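Local coordinates for protein Two-component response regulator yesN (Fusobacterium nucleatum, PDB 3LSG) that probably acts as a response-regulator transcription factor that binds specific DNA sequences, represented here by its C-terminal AraC-type helix-turn-helix domain, at residues D82-Y85 against F86-K89. Sequence-based numbering, arbitrary orientation.
Sequences DVNY and FITK. With PO4 (phosphate ion), chain F.
D82 O takes the first helical bond, from F86 N at 3.0 Å, and the D82 side chain serves as N-cap: OD1 accepts from N84 N at 2.9 Å, on the anti side of the carboxylate and 24° out of its plane, and weakly from Y85 N. V83 O accepts from I87 N, and V83 CG2 lies 4.2 Å from I87 CD1, an apolar touch. The N84 side chain lies beside that of I87, with OD1 4.0 Å from I87 CD1, and N84 O accepts from T88 N. Y85 O is gripped twice, by K89 N and by T88 OG1, the latter at 2.7 Å; the T88 hydroxyl can bend back from between its own N and carbonyl carbon (chi1 71°). The Y85 side chain runs beside K89, whose CG covers one ring face near the rim. Y85 OH donates to phosphate O4 and K89 NZ to phosphate O3, both at 2.6 Å, and the same residues of the second subunit also bind this ion, probably from the crystallisation liquor. F86 turns inward onto I74, M57 and A60. This is the capped start of helix 83-94, in a helix-turn-helix formed with helix 71-77, as in AraC-family DNA-binding domains.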
ATOM      1  N   ASP A  82      -8.251  -0.094   6.536  1.00 21.17           N
ATOM      2  CA  ASP A  82      -8.862   1.230   6.430  1.00 21.78           C
ATOM      3  C   ASP A  82      -9.981   1.233   5.393  1.00 21.09           C
ATOM      4  O   ASP A  82      -9.709   1.169   4.197  1.00 22.82           O
ATOM      5  CB  ASP A  82      -7.785   2.263   6.060  1.00 23.11           C
ATOM      6  CG  ASP A  82      -8.290   3.708   6.123  1.00 21.72           C
ATOM      7  OD1 ASP A  82      -9.499   3.950   5.932  1.00 29.96           O
ATOM      8  OD2 ASP A  82      -7.463   4.613   6.373  1.00 28.24           O
ATOM      9  N   VAL A  83     -11.234   1.331   5.843  1.00 17.63           N
ATOM     10  CA  VAL A  83     -12.372   1.309   4.912  1.00 23.19           C
ATOM     11  C   VAL A  83     -12.331   2.443   3.877  1.00 25.26           C
ATOM     12  O   VAL A  83     -12.749   2.269   2.752  1.00 21.29           O
ATOM     13  CB  VAL A  83     -13.730   1.326   5.652  1.00 15.55           C
ATOM     14  CG1 VAL A  83     -13.870   2.570   6.524  1.00 19.79           C
ATOM     15  CG2 VAL A  83     -14.885   1.245   4.668  1.00 21.73           C
ATOM     16  N   ASN A  84     -11.837   3.614   4.256  1.00 23.65           N
ATOM     17  CA  ASN A  84     -11.795   4.705   3.289  1.00 26.88           C
ATOM     18  C   ASN A  84     -10.711   4.520   2.243  1.00 22.83           C
ATOM     19  O   ASN A  84     -10.893   4.889   1.086  1.00 21.98           O
ATOM     20  CB  ASN A  84     -11.667   6.050   3.983  1.00 27.96           C
ATOM     21  CG  ASN A  84     -12.939   6.435   4.691  1.00 29.23           C
ATOM     22  OD1 ASN A  84     -14.031   6.293   4.136  1.00 31.57           O
ATOM     23  ND2 ASN A  84     -12.815   6.901   5.922  1.00 30.72           N
ATOM     24  N   TYR A  85      -9.596   3.920   2.644  1.00 17.99           N
ATOM     25  CA  TYR A  85      -8.545   3.591   1.692  1.00 23.35           C
ATOM     26  C   TYR A  85      -9.049   2.521   0.726  1.00 23.56           C
ATOM     27  O   TYR A  85      -8.845   2.615  -0.472  1.00 21.79           O
ATOM     28  CB  TYR A  85      -7.269   3.130   2.404  1.00 18.45           C
ATOM     29  CG  TYR A  85      -6.051   3.125   1.491  1.00 20.13           C
ATOM     30  CD1 TYR A  85      -5.573   4.309   0.923  1.00 20.49           C
ATOM     31  CD2 TYR A  85      -5.389   1.942   1.195  1.00 21.13           C
ATOM     32  CE1 TYR A  85      -4.468   4.309   0.088  1.00 24.42           C
ATOM     33  CE2 TYR A  85      -4.278   1.924   0.369  1.00 25.23           C
ATOM     34  CZ  TYR A  85      -3.818   3.108  -0.183  1.00 31.30           C
ATOM     35  OH  TYR A  85      -2.707   3.079  -1.005  1.00 33.36           O
ATOM     36  N   PHE A  86      -9.704   1.499   1.261  1.00 19.04           N
ATOM     37  CA  PHE A  86     -10.418   0.524   0.430  1.00 19.71           C
ATOM     38  C   PHE A  86     -11.331   1.186  -0.610  1.00 20.64           C
ATOM     39  O   PHE A  86     -11.297   0.842  -1.781  1.00 21.80           O
ATOM     40  CB  PHE A  86     -11.254  -0.440   1.287  1.00 17.46           C
ATOM     41  CG  PHE A  86     -12.309  -1.201   0.490  1.00 14.96           C
ATOM     42  CD1 PHE A  86     -11.937  -2.169  -0.443  1.00 18.00           C
ATOM     43  CD2 PHE A  86     -13.647  -0.937   0.662  1.00 19.89           C
ATOM     44  CE1 PHE A  86     -12.897  -2.859  -1.186  1.00 16.54           C
ATOM     45  CE2 PHE A  86     -14.616  -1.632  -0.065  1.00 21.76           C
ATOM     46  CZ  PHE A  86     -14.243  -2.585  -0.984  1.00 17.44           C
ATOM     47  N   ILE A  87     -12.141   2.144  -0.180  1.00 21.51           N
ATOM     48  CA  ILE A  87     -13.041   2.832  -1.104  1.00 19.25           C
ATOM     49  C   ILE A  87     -12.267   3.567  -2.210  1.00 25.23           C
ATOM     50  O   ILE A  87     -12.653   3.518  -3.382  1.00 21.96           O
ATOM     51  CB  ILE A  87     -13.973   3.805  -0.346  1.00 20.63           C
ATOM     52  CG1 ILE A  87     -15.100   3.037   0.366  1.00 19.93           C
ATOM     53  CG2 ILE A  87     -14.573   4.833  -1.299  1.00 25.78           C
ATOM     54  CD1 ILE A  87     -15.761   3.858   1.495  1.00 28.05           C
ATOM     55  N   THR A  88     -11.160   4.223  -1.849  1.00 18.68           N
ATOM     56  CA  THR A  88     -10.356   4.922  -2.844  1.00 24.50           C
ATOM     57  C   THR A  88      -9.707   3.970  -3.853  1.00 25.65           C
ATOM     58  O   THR A  88      -9.619   4.301  -5.040  1.00 22.16           O
ATOM     59  CB  THR A  88      -9.262   5.818  -2.223  1.00 34.37           C
ATOM     60  OG1 THR A  88      -8.237   4.999  -1.646  1.00 41.06           O
ATOM     61  CG2 THR A  88      -9.851   6.739  -1.164  1.00 34.28           C
ATOM     62  N   LYS A  89      -9.247   2.804  -3.399  1.00 19.97           N
ATOM     63  CA  LYS A  89      -8.651   1.843  -4.329  1.00 19.91           C
ATOM     64  C   LYS A  89      -9.734   1.271  -5.248  1.00 19.78           C
ATOM     65  O   LYS A  89      -9.527   1.132  -6.449  1.00 16.90           O
ATOM     66  CB  LYS A  89      -7.923   0.708  -3.584  1.00 22.59           C
ATOM     67  CG  LYS A  89      -6.598   1.113  -2.920  1.00 24.77           C
ATOM     68  CD  LYS A  89      -5.567   1.507  -3.972  1.00 32.51           C
ATOM     69  CE  LYS A  89      -4.170   1.604  -3.391  1.00 37.15           C
ATOM     70  NZ  LYS A  89      -3.225   2.218  -4.373  1.00 39.77           N
TER
HETATM   71  P   PO4 F   1      -0.259   1.133  -2.340  1.00 38.39           P
HETATM   72  O1  PO4 F   1      -0.065  -0.198  -3.012  1.00 41.54           O
HETATM   73  O2  PO4 F   1       1.061   1.688  -1.872  1.00 43.82           O
HETATM   74  O3  PO4 F   1      -0.879   2.089  -3.333  1.00 34.31           O
HETATM   75  O4  PO4 F   1      -1.170   0.957  -1.151  1.00 44.24           O